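PDB 4OVK: periplasmic binding protein from Veillonella parvula, which probably captures a solute in the periplasm and delivers it to a membrane-bound ABC transporter for import. Local coordinates for residues 236-241 / 268-273. Sequence-based numbering, arbitrary orientation.
Sequences LSNFDS and VYKAPM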
ATOM      1  N   LEU A 236     -11.118   6.452  -7.023  1.00 12.81           N
ATOM      2  CA  LEU A 236     -11.047   5.237  -7.828  1.00 13.54           C
ATOM      3  C   LEU A 236      -9.790   4.478  -7.444  1.00 12.62           C
ATOM      4  O   LEU A 236      -8.718   5.052  -7.404  1.00 12.68           O
ATOM      5  CB  LEU A 236     -10.996   5.580  -9.321  1.00 13.34           C
ATOM      6  CG  LEU A 236     -12.101   6.479  -9.880  1.00 14.86           C
ATOM      7  CD1 LEU A 236     -11.806   6.858 -11.318  1.00 15.92           C
ATOM      8  CD2 LEU A 236     -13.459   5.818  -9.783  1.00 16.36           C
ATOM      9  N   SER A 237      -9.916   3.176  -7.188  1.00 13.48           N
ATOM     10  CA  SER A 237      -8.772   2.387  -6.779  1.00 13.07           C
ATOM     11  C   SER A 237      -7.829   2.041  -7.943  1.00 14.19           C
ATOM     12  O   SER A 237      -8.168   2.234  -9.108  1.00 14.53           O
ATOM     13  CB  SER A 237      -9.248   1.101  -6.097  1.00 15.32           C
ATOM     14  OG  SER A 237      -9.335   0.051  -7.032  1.00 20.94           O
ATOM     15  N   ASN A 238      -6.656   1.502  -7.599  1.00 15.15           N
ATOM     16  CA  ASN A 238      -5.680   0.980  -8.580  1.00 16.46           C
ATOM     17  C   ASN A 238      -5.785  -0.523  -8.812  1.00 17.14           C
ATOM     18  O   ASN A 238      -4.914  -1.124  -9.461  1.00 19.71           O
ATOM     19  CB  ASN A 238      -4.248   1.336  -8.157  1.00 18.57           C
ATOM     20  CG  ASN A 238      -3.948   2.810  -8.337  1.00 19.51           C
ATOM     21  OD1 ASN A 238      -3.955   3.573  -7.385  1.00 25.27           O
ATOM     22  ND2 ASN A 238      -3.715   3.215  -9.567  1.00 15.52           N
ATOM     23  N   PHE A 239      -6.852  -1.142  -8.314  1.00 19.55           N
ATOM     24  CA  PHE A 239      -7.121  -2.560  -8.620  1.00 21.97           C
ATOM     25  C   PHE A 239      -7.619  -2.771 -10.050  1.00 20.82           C
ATOM     26  O   PHE A 239      -7.711  -3.906 -10.520  1.00 26.33           O
ATOM     27  CB  PHE A 239      -8.163  -3.130  -7.649  1.00 23.81           C
ATOM     28  CG  PHE A 239      -7.630  -3.422  -6.279  1.00 26.68           C
ATOM     29  CD1 PHE A 239      -7.634  -2.449  -5.291  1.00 29.87           C
ATOM     30  CD2 PHE A 239      -7.153  -4.699  -5.963  1.00 34.54           C
ATOM     31  CE1 PHE A 239      -7.154  -2.730  -4.017  1.00 36.98           C
ATOM     32  CE2 PHE A 239      -6.676  -4.981  -4.692  1.00 37.57           C
ATOM     33  CZ  PHE A 239      -6.675  -3.997  -3.719  1.00 37.36           C
ATOM     34  N   ASP A 240      -7.937  -1.678 -10.736  1.00 21.71           N
ATOM     35  CA  ASP A 240      -8.676  -1.706 -11.984  1.00 20.65           C
ATOM     36  C   ASP A 240      -8.217  -0.530 -12.834  1.00 17.78           C
ATOM     37  O   ASP A 240      -7.713   0.463 -12.297  1.00 19.60           O
ATOM     38  CB  ASP A 240     -10.164  -1.546 -11.651  1.00 22.64           C
ATOM     39  CG  ASP A 240     -11.050  -1.742 -12.840  1.00 22.82           C
ATOM     40  OD1 ASP A 240     -11.391  -2.900 -13.135  1.00 26.73           O
ATOM     41  OD2 ASP A 240     -11.396  -0.734 -13.494  1.00 26.41           O
ATOM     42  N   SER A 241      -8.423  -0.614 -14.148  1.00 17.88           N
ATOM     43  CA  SER A 241      -8.025   0.469 -15.058  1.00 17.98           C
ATOM     44  C   SER A 241      -8.921   1.709 -14.998  1.00 17.65           C
ATOM     45  O   SER A 241      -8.607   2.698 -15.637  1.00 18.12           O
ATOM     46  CB  SER A 241      -8.025  -0.030 -16.510  1.00 22.07           C
ATOM     47  OG  SER A 241      -9.365  -0.137 -17.022  1.00 23.55           O
ATOM     48  N   VAL A 268     -14.109  13.336  -9.063  1.00 16.35           N
ATOM     49  CA  VAL A 268     -13.770  11.912  -9.229  1.00 15.22           C
ATOM     50  C   VAL A 268     -12.270  11.819  -9.450  1.00 13.77           C
ATOM     51  O   VAL A 268     -11.726  12.380 -10.415  1.00 15.66           O
ATOM     52  CB  VAL A 268     -14.476  11.272 -10.438  1.00 16.11           C
ATOM     53  CG1 VAL A 268     -14.178   9.773 -10.517  1.00 17.03           C
ATOM     54  CG2 VAL A 268     -15.976  11.515 -10.397  1.00 17.34           C
ATOM     55  N   TYR A 269     -11.599  11.110  -8.553  1.00 13.64           N
ATOM     56  CA  TYR A 269     -10.141  11.103  -8.500  1.00 13.54           C
ATOM     57  C   TYR A 269      -9.576   9.691  -8.486  1.00 13.60           C
ATOM     58  O   TYR A 269     -10.003   8.866  -7.677  1.00 13.61           O
ATOM     59  CB  TYR A 269      -9.677  11.786  -7.231  1.00 14.28           C
ATOM     60  CG  TYR A 269     -10.185  13.204  -7.059  1.00 14.54           C
ATOM     61  CD1 TYR A 269      -9.672  14.239  -7.819  1.00 17.06           C
ATOM     62  CD2 TYR A 269     -11.179  13.499  -6.130  1.00 14.50           C
ATOM     63  CE1 TYR A 269     -10.133  15.546  -7.648  1.00 18.58           C
ATOM     64  CE2 TYR A 269     -11.631  14.786  -5.946  1.00 16.80           C
ATOM     65  CZ  TYR A 269     -11.111  15.811  -6.714  1.00 18.57           C
ATOM     66  OH  TYR A 269     -11.571  17.107  -6.528  1.00 18.77           O
ATOM     67  N   LYS A 270      -8.595   9.435  -9.350  1.00 12.71           N
ATOM     68  CA  LYS A 270      -7.820   8.189  -9.288  1.00 12.44           C
ATOM     69  C   LYS A 270      -6.788   8.210  -8.152  1.00 11.51           C
ATOM     70  O   LYS A 270      -5.952   9.125  -8.052  1.00 11.13           O
ATOM     71  CB  LYS A 270      -7.116   7.957 -10.619  1.00 11.54           C
ATOM     72  CG  LYS A 270      -6.347   6.647 -10.757  1.00 12.78           C
ATOM     73  CD  LYS A 270      -7.275   5.461 -10.894  1.00 13.26           C
ATOM     74  CE  LYS A 270      -6.588   4.300 -11.582  1.00 12.96           C
ATOM     75  NZ  LYS A 270      -7.440   3.092 -11.617  1.00 15.30           N
ATOM     76  N   ALA A 271      -6.822   7.193  -7.301  1.00 10.74           N
ATOM     77  CA  ALA A 271      -5.873   7.125  -6.195  1.00 11.69           C
ATOM     78  C   ALA A 271      -4.437   7.086  -6.715  1.00 12.55           C
ATOM     79  O   ALA A 271      -4.151   6.413  -7.710  1.00 13.70           O
ATOM     80  CB  ALA A 271      -6.129   5.903  -5.338  1.00 13.39           C
ATOM     81  N   PRO A 272      -3.527   7.782  -6.035  1.00 12.16           N
ATOM     82  CA  PRO A 272      -2.119   7.685  -6.412  1.00 13.40           C
ATOM     83  C   PRO A 272      -1.521   6.298  -6.189  1.00 14.23           C
ATOM     84  O   PRO A 272      -2.083   5.458  -5.457  1.00 16.61           O
ATOM     85  CB  PRO A 272      -1.432   8.690  -5.491  1.00 14.05           C
ATOM     86  CG  PRO A 272      -2.508   9.558  -4.989  1.00 15.23           C
ATOM     87  CD  PRO A 272      -3.720   8.696  -4.900  1.00 13.81           C
HETATM   88  N   MSE A 273      -0.388   6.073  -6.834  1.00 13.35           N
HETATM   89  CA  MSE A 273       0.411   4.875  -6.620  1.00 15.15           C
HETATM   90  C   MSE A 273       1.871   5.235  -6.692  1.00 12.74           C
HETATM   91  O   MSE A 273       2.326   5.785  -7.681  1.00 14.07           O
HETATM   92  CB  MSE A 273       0.034   3.853  -7.675  1.00 19.01           C
HETATM   93  CG  MSE A 273       1.028   2.700  -7.671  1.00 24.47           C
HETATM   94 SE   MSE A 273       0.201   1.229  -8.641  0.75 34.84          SE
HETATM   95  CE  MSE A 273       0.987   1.721 -10.367  1.00 32.49           C
TER
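Leu236 and Lys270 pair in parallel where strand 233-236 meets 268-270, an outermost strand of the four-stranded parallel sheet in one lobe of this periplasmic binding protein. Two backbone hydrogen bonds fix the register: Leu236 N gives to Tyr269 O (2.7 Å), and Ala271 N to Leu236 O (2.9 Å). Apolar contact is modest: Leu236 CD1 meets Val268 CG1 at 3.8 Å, and Leu236 CB lies 4.0 Å from Lys270 CD. Ala271 CB packs on the polar carbonyl oxygen of Leu236. Beyond the strand end the ammonium group of Lys270 ties down the loop. Lys270 CG is anti to the backbone N (chi1 -176°) and the chain bends at chi2 (73°), after which CD and CE pass Ser237 O. Lys270 NZ donates to Ser237 O at 2.7 Å and also to Asp240 O and to Ile242 O, three backbone carbonyls whose dipoles would be expected to stabilise its positive charge. An alanine in place of Lys270 would probably leave these carbonyls without their shared donor and the loop freer to move. Within that loop, Ser237 OG accepts from Phe239 N (3.0 Å), forming an ST turn, and also hydrogen-bonds with Gln185 O.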